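Local coordinates for protein activated BY transcription factor SSRB (Salmonella enterica, PDB 2WNW) that belongs to glycosyl hydrolase family 30 and joins a TIM-barrel domain to a beta-sandwich domain, at residues 348-352 / 363-367; 97-102 / 114-119; 195-199 / 237-241. Numbering follows the deposited sequence.

Contact 1: residues 348-352 / 363-367; sequences CEAPI and RNHSW
Residues 348-350 run extended into P351, whose phi/psi of -51/-31 kinks the chain before I352 returns to beta values (-129/132). P351 has the most surface covered here. Its carbonyl O accepts the backbone N of N364 at 2.8 Å (N-H...O angle 163°) and also receives a CA-H...O contact from R363 CA at 3.5 Å. Its ring wedges against the start of helix 365-374: P351 CB is 3.9 Å from W367 CB and lies at the edge of the indole, and P351 CG is 3.6 Å from S366 OG. N364, with chi1 m, adds a second bond one residue back, ND2 to A350 O at 2.8 Å (146°); the same ND2 also reaches Q353 OE1. The segments thus form the open end of a beta hairpin, strands 352-355 and 360-363, which in the TIM barrel follows the last barrel strand 327-330 and leads straight into helix 365-374. I352 and R363 make an antiparallel non-hydrogen-bonded pair, CA-CA 4.7 Å, with both side chains on one face; I352 CG1 approaches R363 CG at 3.9 Å and W367 CD1 at 3.6 Å, the latter with W367 chi1 at t. Further back, E349 (chi1 t) points its OE1 at two waters, each 2.8 Å away: water 1 accepts S366 N at 2.9 Å, and water 2 is hydrogen-bonded to S366 OG at 2.6 Å.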
loop_
_atom_site.group_PDB
_atom_site.type_symbol
_atom_site.label_atom_id
_atom_site.label_comp_id
_atom_site.label_asym_id
_atom_site.label_seq_id
_atom_site.Cartn_x
_atom_site.Cartn_y
_atom_site.Cartn_z
ATOM N N CYS A 348 12.652 7.152 27.163
ATOM C CA CYS A 348 12.193 7.382 25.794
ATOM C C CYS A 348 11.923 8.860 25.561
ATOM O O CYS A 348 11.787 9.634 26.504
ATOM C CB CYS A 348 10.884 6.626 25.523
ATOM S SG CYS A 348 10.929 4.827 25.707
ATOM N N GLU A 349 11.842 9.254 24.297
ATOM C CA GLU A 349 11.530 10.642 23.985
ATOM C C GLU A 349 10.005 10.787 24.013
ATOM O O GLU A 349 9.280 9.802 23.865
ATOM C CB GLU A 349 12.052 11.001 22.590
ATOM C CG GLU A 349 11.971 12.480 22.257
ATOM C CD GLU A 349 12.372 12.778 20.824
ATOM O OE1 GLU A 349 11.552 12.549 19.910
ATOM O OE2 GLU A 349 13.519 13.231 20.613
ATOM N N ALA A 350 9.530 12.009 24.238
ATOM C CA ALA A 350 8.100 12.317 24.227
ATOM C C ALA A 350 8.038 13.593 23.392
ATOM O O ALA A 350 8.988 14.383 23.399
ATOM C CB ALA A 350 7.577 12.567 25.645
ATOM N N PRO A 351 6.939 13.813 22.653
ATOM C CA PRO A 351 6.844 15.024 21.827
ATOM C C PRO A 351 7.138 16.313 22.581
ATOM O O PRO A 351 7.625 17.281 21.999
ATOM C CB PRO A 351 5.421 14.956 21.279
ATOM C CG PRO A 351 5.215 13.468 21.128
ATOM C CD PRO A 351 5.768 12.942 22.444
ATOM N N ILE A 352 6.823 16.328 23.872
ATOM C CA ILE A 352 7.110 17.491 24.696
ATOM C C ILE A 352 7.863 17.013 25.925
ATOM O O ILE A 352 7.483 16.026 26.558
ATOM C CB ILE A 352 5.826 18.238 25.143
ATOM C CG1 ILE A 352 5.137 18.855 23.927
ATOM C CG2 ILE A 352 6.185 19.341 26.144
ATOM C CD1 ILE A 352 3.935 19.719 24.270
ATOM N N ARG A 363 9.576 21.358 22.662
ATOM C CA ARG A 363 8.794 20.608 21.683
ATOM C C ARG A 363 9.711 19.966 20.647
ATOM O O ARG A 363 10.413 20.663 19.909
ATOM C CB ARG A 363 7.796 21.528 20.976
ATOM C CG ARG A 363 6.551 21.838 21.788
ATOM C CD ARG A 363 5.673 22.842 21.076
ATOM N NE ARG A 363 6.301 24.158 21.028
ATOM C CZ ARG A 363 5.810 25.195 20.358
ATOM N NH1 ARG A 363 4.680 25.069 19.674
ATOM N NH2 ARG A 363 6.449 26.358 20.371
ATOM N N ASN A 364 9.701 18.638 20.596
ATOM C CA ASN A 364 10.532 17.908 19.645
ATOM C C ASN A 364 9.882 17.861 18.266
ATOM O O ASN A 364 8.711 18.206 18.115
ATOM C CB ASN A 364 10.790 16.492 20.166
ATOM C CG ASN A 364 11.673 16.486 21.400
ATOM O OD1 ASN A 364 12.773 17.038 21.383
ATOM N ND2 ASN A 364 11.195 15.868 22.479
ATOM N N HIS A 365 10.642 17.435 17.259
ATOM C CA HIS A 365 10.120 17.357 15.896
ATOM C C HIS A 365 8.818 16.559 15.827
ATOM O O HIS A 365 7.901 16.914 15.086
ATOM C CB HIS A 365 11.154 16.718 14.957
ATOM C CG HIS A 365 12.227 17.661 14.493
ATOM N ND1 HIS A 365 12.741 18.659 15.292
ATOM C CD2 HIS A 365 12.909 17.727 13.325
ATOM C CE1 HIS A 365 13.695 19.298 14.636
ATOM N NE2 HIS A 365 13.816 18.752 13.441
ATOM N N SER A 366 8.743 15.477 16.594
ATOM C CA SER A 366 7.556 14.627 16.598
ATOM C C SER A 366 6.276 15.394 16.928
ATOM O O SER A 366 5.216 15.089 16.390
ATOM C CB SER A 366 7.740 13.472 17.584
ATOM O OG SER A 366 7.966 13.961 18.893
ATOM N N TRP A 367 6.368 16.393 17.801
ATOM C CA TRP A 367 5.188 17.175 18.161
ATOM C C TRP A 367 4.617 17.848 16.910
ATOM O O TRP A 367 3.408 17.837 16.693
ATOM C CB TRP A 367 5.538 18.243 19.205
ATOM C CG TRP A 367 4.330 18.949 19.773
ATOM C CD1 TRP A 367 3.519 18.506 20.780
ATOM C CD2 TRP A 367 3.788 20.208 19.347
ATOM N NE1 TRP A 367 2.503 19.411 21.009
ATOM C CE2 TRP A 367 2.644 20.464 20.142
ATOM C CE3 TRP A 367 4.154 21.144 18.369
ATOM C CZ2 TRP A 367 1.864 21.619 19.988
ATOM C CZ3 TRP A 367 3.379 22.293 18.216
ATOM C CH2 TRP A 367 2.246 22.517 19.023
HETATM O O HOH W 1 11.146 14.191 17.649
HETATM O O HOH W 2 8.891 12.148 20.521
#

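Contact 2: residues 97-102 / 114-119; sequences LGNYAY and LSFSRD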
loop_
_atom_site.group_PDB
_atom_site.type_symbol
_atom_site.label_atom_id
_atom_site.label_comp_id
_atom_site.label_asym_id
_atom_site.label_seq_id
_atom_site.Cartn_x
_atom_site.Cartn_y
_atom_site.Cartn_z
ATOM N N LEU A 97 6.901 5.765 38.913
ATOM C CA LEU A 97 7.985 5.904 39.877
ATOM C C LEU A 97 8.347 4.516 40.399
ATOM O O LEU A 97 9.416 4.309 40.968
ATOM C CB LEU A 97 7.550 6.813 41.028
ATOM C CG LEU A 97 7.181 8.249 40.638
ATOM C CD1 LEU A 97 6.717 9.016 41.868
ATOM C CD2 LEU A 97 8.385 8.935 40.003
ATOM N N GLY A 98 7.438 3.569 40.186
ATOM C CA GLY A 98 7.645 2.201 40.624
ATOM C C GLY A 98 6.348 1.429 40.462
ATOM O O GLY A 98 5.345 1.998 40.033
ATOM N N ASN A 99 6.356 0.142 40.795
ATOM C CA ASN A 99 5.149 -0.676 40.675
ATOM C C ASN A 99 4.110 -0.238 41.697
ATOM O O ASN A 99 4.455 0.170 42.804
ATOM C CB ASN A 99 5.460 -2.154 40.932
ATOM C CG ASN A 99 6.402 -2.753 39.905
ATOM O OD1 ASN A 99 6.040 -2.947 38.740
ATOM N ND2 ASN A 99 7.618 -3.058 40.336
ATOM N N TYR A 100 2.838 -0.322 41.324
ATOM C CA TYR A 100 1.746 0.007 42.236
ATOM C C TYR A 100 0.456 -0.636 41.746
ATOM O O TYR A 100 0.226 -0.749 40.540
ATOM C CB TYR A 100 1.577 1.532 42.406
ATOM C CG TYR A 100 1.107 2.307 41.191
ATOM C CD1 TYR A 100 -0.240 2.324 40.819
ATOM C CD2 TYR A 100 2.011 3.033 40.418
ATOM C CE1 TYR A 100 -0.672 3.045 39.703
ATOM C CE2 TYR A 100 1.591 3.754 39.301
ATOM C CZ TYR A 100 0.251 3.754 38.947
ATOM O OH TYR A 100 -0.151 4.442 37.821
ATOM N N ALA A 101 -0.361 -1.094 42.690
ATOM C CA ALA A 101 -1.635 -1.736 42.372
ATOM C C ALA A 101 -2.709 -1.155 43.280
ATOM O O ALA A 101 -2.399 -0.537 44.298
ATOM C CB ALA A 101 -1.530 -3.244 42.574
ATOM N N TYR A 102 -3.971 -1.364 42.922
ATOM C CA TYR A 102 -5.081 -0.834 43.707
ATOM C C TYR A 102 -5.405 -1.688 44.934
ATOM O O TYR A 102 -6.133 -1.259 45.827
ATOM C CB TYR A 102 -6.300 -0.679 42.798
ATOM C CG TYR A 102 -6.001 0.191 41.594
ATOM C CD1 TYR A 102 -6.468 -0.151 40.326
ATOM C CD2 TYR A 102 -5.241 1.355 41.724
ATOM C CE1 TYR A 102 -6.183 0.642 39.214
ATOM C CE2 TYR A 102 -4.952 2.158 40.619
ATOM C CZ TYR A 102 -5.426 1.794 39.368
ATOM O OH TYR A 102 -5.152 2.581 38.270
ATOM N N LEU A 114 -9.448 -1.061 48.713
ATOM C CA LEU A 114 -8.682 -0.653 47.539
ATOM C C LEU A 114 -8.115 0.738 47.781
ATOM O O LEU A 114 -8.608 1.477 48.631
ATOM C CB LEU A 114 -9.590 -0.606 46.305
ATOM C CG LEU A 114 -10.520 -1.788 46.017
ATOM C CD1 LEU A 114 -11.263 -1.530 44.712
ATOM C CD2 LEU A 114 -9.722 -3.076 45.931
ATOM N N SER A 115 -7.080 1.098 47.032
ATOM C CA SER A 115 -6.488 2.419 47.169
ATOM C C SER A 115 -6.157 3.026 45.814
ATOM O O SER A 115 -5.443 2.428 45.012
ATOM C CB SER A 115 -5.216 2.367 48.014
ATOM O OG SER A 115 -4.601 3.646 48.047
ATOM N N PHE A 116 -6.686 4.220 45.574
ATOM C CA PHE A 116 -6.453 4.941 44.329
ATOM C C PHE A 116 -5.768 6.270 44.630
ATOM O O PHE A 116 -5.625 7.114 43.746
ATOM C CB PHE A 116 -7.782 5.216 43.622
ATOM C CG PHE A 116 -8.460 3.985 43.098
ATOM C CD1 PHE A 116 -8.048 3.404 41.906
ATOM C CD2 PHE A 116 -9.512 3.405 43.799
ATOM C CE1 PHE A 116 -8.676 2.262 41.415
ATOM C CE2 PHE A 116 -10.146 2.261 43.315
ATOM C CZ PHE A 116 -9.726 1.689 42.121
ATOM N N SER A 117 -5.344 6.453 45.878
ATOM C CA SER A 117 -4.699 7.700 46.283
ATOM C C SER A 117 -3.531 8.082 45.376
ATOM O O SER A 117 -3.342 9.255 45.052
ATOM C CB SER A 117 -4.223 7.603 47.737
ATOM O OG SER A 117 -3.269 6.568 47.898
ATOM N N ARG A 118 -2.757 7.090 44.957
ATOM C CA ARG A 118 -1.616 7.344 44.095
ATOM C C ARG A 118 -2.038 7.935 42.749
ATOM O O ARG A 118 -1.438 8.902 42.272
ATOM C CB ARG A 118 -0.827 6.056 43.890
ATOM C CG ARG A 118 0.469 6.259 43.157
ATOM C CD ARG A 118 1.506 5.259 43.618
ATOM N NE ARG A 118 2.701 5.309 42.783
ATOM C CZ ARG A 118 3.816 4.636 43.041
ATOM N NH1 ARG A 118 3.893 3.866 44.120
ATOM N NH2 ARG A 118 4.846 4.717 42.209
ATOM N N ASP A 119 -3.069 7.361 42.133
ATOM C CA ASP A 119 -3.551 7.884 40.860
ATOM C C ASP A 119 -4.164 9.267 41.070
ATOM O O ASP A 119 -4.085 10.130 40.195
ATOM C CB ASP A 119 -4.610 6.961 40.245
ATOM C CG ASP A 119 -4.014 5.705 39.630
ATOM O OD1 ASP A 119 -4.676 5.108 38.754
ATOM O OD2 ASP A 119 -2.896 5.307 40.019
HETATM O O HOH W 3 -2.597 3.955 37.077
HETATM O O HOH W 4 -2.578 2.685 44.529
#
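In the loop after TIM-barrel strand 85-90, L97 begins the approach, its CB 3.6 Å from R118 NH2, and the backbone of G98 passes the edge of the same guanidinium. That group's charge is answered by a salt bridge to E54 of helix 54-61. N99 points away, and its ND2 bonds N157. Y100 turns back: R118 lies over one face of its ring, with CD 4.3 Å from the ring centroid in an off-centre CH-pi contact, and Y100 OH is hydrogen-bonded to water 3 at 2.6 Å. At A101 the carbonyl O shares water 4 with S115 O (3.2 and 2.9 Å). Y102 is the most covered residue. Its O accepts S115 N at 2.8 Å, its CG meets CE1 of F116, the N-cap of helix 117-122, at 3.4 Å with the ring planes 41° apart, and its OH donates to D119 OD1 at 2.6 Å. Y102 OH thus ties the loop to the start of that helix, while Y181 OH brings helix 167-183 to the same carboxylate oxygen; no salt bridge crosses the two segments.

Contact 3: residues 195-199 / 237-241; sequences NEPVA and IWDHD
Strand 234-239 enters at I237, whose O receives a weak bond from D239 N (3.0 Å) across W238. With phi/psi of 76/-80 at W238, this is a classic gamma turn. The W238 side chain, chi1 t, brings CZ3 to 4.2 Å from V198 CG1, while NE1 donates to D241 O at 2.7 Å. D239 follows at 52/48, a left-handed conformation, and its O accepts E196 N at 2.9 Å (angle 150°). Its carboxylate binds H268, S293, S192 and R87, which also holds N195 OD1. At H240 the chain turns a corner; its CA is 4.6 Å from that of E196, itself at 43/64, and chi1 t sets the imidazole against the type I turn from E196 to A199, which is closed by A199 N to E196 O at 3.0 Å. H240 ND1 lies 3.2 Å from E196 CG, CD2 3.4 Å from V198 CG2, and CE1 3.9 Å from A199 CB. E196 OE2 bonds a glycerol, probably from the crystallisation liquor, consistent with a pocket at these TIM-barrel strand ends. The contact bridges the ends of adjacent strands 190-192 and 234-239, with strand 264-268 beside D239, P197 against helix 210-227, and V198 and W238 against helix 245-252.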
loop_
_atom_site.group_PDB
_atom_site.type_symbol
_atom_site.label_atom_id
_atom_site.label_comp_id
_atom_site.label_asym_id
_atom_site.label_seq_id
_atom_site.Cartn_x
_atom_site.Cartn_y
_atom_site.Cartn_z
ATOM N N ASN A 195 -1.930 -4.892 27.851
ATOM C CA ASN A 195 -0.906 -4.309 27.001
ATOM C C ASN A 195 0.063 -5.435 26.627
ATOM O O ASN A 195 0.564 -6.143 27.508
ATOM C CB ASN A 195 -0.148 -3.218 27.770
ATOM C CG ASN A 195 1.021 -2.647 26.982
ATOM O OD1 ASN A 195 0.836 -1.987 25.960
ATOM N ND2 ASN A 195 2.234 -2.909 27.454
ATOM N N GLU A 196 0.293 -5.622 25.329
ATOM C CA GLU A 196 1.231 -6.640 24.843
ATOM C C GLU A 196 1.106 -7.982 25.571
ATOM O O GLU A 196 2.055 -8.442 26.215
ATOM C CB GLU A 196 2.662 -6.112 24.992
ATOM C CG GLU A 196 2.916 -4.789 24.285
ATOM C CD GLU A 196 4.370 -4.355 24.354
ATOM O OE1 GLU A 196 5.256 -5.191 24.087
ATOM O OE2 GLU A 196 4.631 -3.177 24.659
ATOM N N PRO A 197 -0.055 -8.647 25.441
ATOM C CA PRO A 197 -0.354 -9.936 26.074
ATOM C C PRO A 197 0.552 -11.121 25.758
ATOM O O PRO A 197 0.435 -12.167 26.390
ATOM C CB PRO A 197 -1.799 -10.194 25.657
ATOM C CG PRO A 197 -1.884 -9.529 24.306
ATOM C CD PRO A 197 -1.156 -8.233 24.552
ATOM N N VAL A 198 1.446 -10.975 24.789
ATOM C CA VAL A 198 2.339 -12.077 24.449
ATOM C C VAL A 198 3.791 -11.737 24.754
ATOM O O VAL A 198 4.694 -12.503 24.419
ATOM C CB VAL A 198 2.232 -12.456 22.947
ATOM C CG1 VAL A 198 0.805 -12.861 22.611
ATOM C CG2 VAL A 198 2.678 -11.286 22.077
ATOM N N ALA A 199 4.019 -10.602 25.407
ATOM C CA ALA A 199 5.386 -10.188 25.692
ATOM C C ALA A 199 5.782 -10.048 27.155
ATOM O O ALA A 199 5.149 -9.328 27.929
ATOM C CB ALA A 199 5.687 -8.882 24.964
ATOM N N ILE A 237 -8.502 -5.785 21.640
ATOM C CA ILE A 237 -7.606 -6.883 21.976
ATOM C C ILE A 237 -6.296 -6.700 21.202
ATOM O O ILE A 237 -6.163 -5.758 20.416
ATOM C CB ILE A 237 -8.230 -8.265 21.652
ATOM C CG1 ILE A 237 -8.639 -8.337 20.181
ATOM C CG2 ILE A 237 -9.438 -8.513 22.561
ATOM C CD1 ILE A 237 -9.126 -9.716 19.761
ATOM N N TRP A 238 -5.351 -7.611 21.433
ATOM C CA TRP A 238 -4.010 -7.610 20.838
ATOM C C TRP A 238 -3.164 -6.550 21.538
ATOM O O TRP A 238 -2.369 -6.880 22.412
ATOM C CB TRP A 238 -4.035 -7.352 19.321
ATOM C CG TRP A 238 -2.658 -7.454 18.667
ATOM C CD1 TRP A 238 -2.079 -6.539 17.832
ATOM C CD2 TRP A 238 -1.707 -8.529 18.799
ATOM N NE1 TRP A 238 -0.833 -6.973 17.439
ATOM C CE2 TRP A 238 -0.582 -8.188 18.014
ATOM C CE3 TRP A 238 -1.699 -9.744 19.500
ATOM C CZ2 TRP A 238 0.541 -9.019 17.913
ATOM C CZ3 TRP A 238 -0.584 -10.570 19.400
ATOM C CH2 TRP A 238 0.524 -10.201 18.608
ATOM N N ASP A 239 -3.338 -5.285 21.161
ATOM C CA ASP A 239 -2.598 -4.184 21.782
ATOM C C ASP A 239 -1.101 -4.500 21.758
ATOM O O ASP A 239 -0.404 -4.373 22.768
ATOM C CB ASP A 239 -3.078 -3.995 23.232
ATOM C CG ASP A 239 -2.905 -2.569 23.740
ATOM O OD1 ASP A 239 -2.384 -1.714 22.996
ATOM O OD2 ASP A 239 -3.300 -2.301 24.894
ATOM N N HIS A 240 -0.616 -4.918 20.594
ATOM C CA HIS A 240 0.785 -5.273 20.427
ATOM C C HIS A 240 1.225 -4.878 19.014
ATOM O O HIS A 240 0.474 -4.221 18.285
ATOM C CB HIS A 240 0.956 -6.776 20.682
ATOM C CG HIS A 240 2.377 -7.206 20.894
ATOM N ND1 HIS A 240 3.276 -6.479 21.646
ATOM C CD2 HIS A 240 3.042 -8.315 20.489
ATOM C CE1 HIS A 240 4.429 -7.119 21.698
ATOM N NE2 HIS A 240 4.314 -8.238 21.004
ATOM N N ASP A 241 2.425 -5.279 18.615
ATOM C CA ASP A 241 2.948 -4.897 17.302
ATOM C C ASP A 241 2.196 -5.425 16.080
ATOM O O ASP A 241 1.512 -6.438 16.140
ATOM C CB ASP A 241 4.427 -5.264 17.238
ATOM C CG ASP A 241 5.185 -4.753 18.445
ATOM O OD1 ASP A 241 5.036 -3.555 18.767
ATOM O OD2 ASP A 241 5.922 -5.540 19.076
#

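All three contacts belong to the TIM-barrel domain and come along the chain in the order 2, 3, 1. Contact 2 follows the second barrel strand, 85-90; contact 3 joins the ends of the fourth and fifth, 190-192 and 234-239; contact 1 follows the eighth, 327-330. Their centres are 27 Å (1 and 2), 24 Å (1 and 3) and 23 Å (2 and 3) apart, and nearest atoms stay about 13, 10 and 12 Å apart, so none touches another. They lie in separate connections after barrel strands. Contacts 2 and 3 are related through strand 85-90, which precedes contact 2 and whose R87 reaches contact 3.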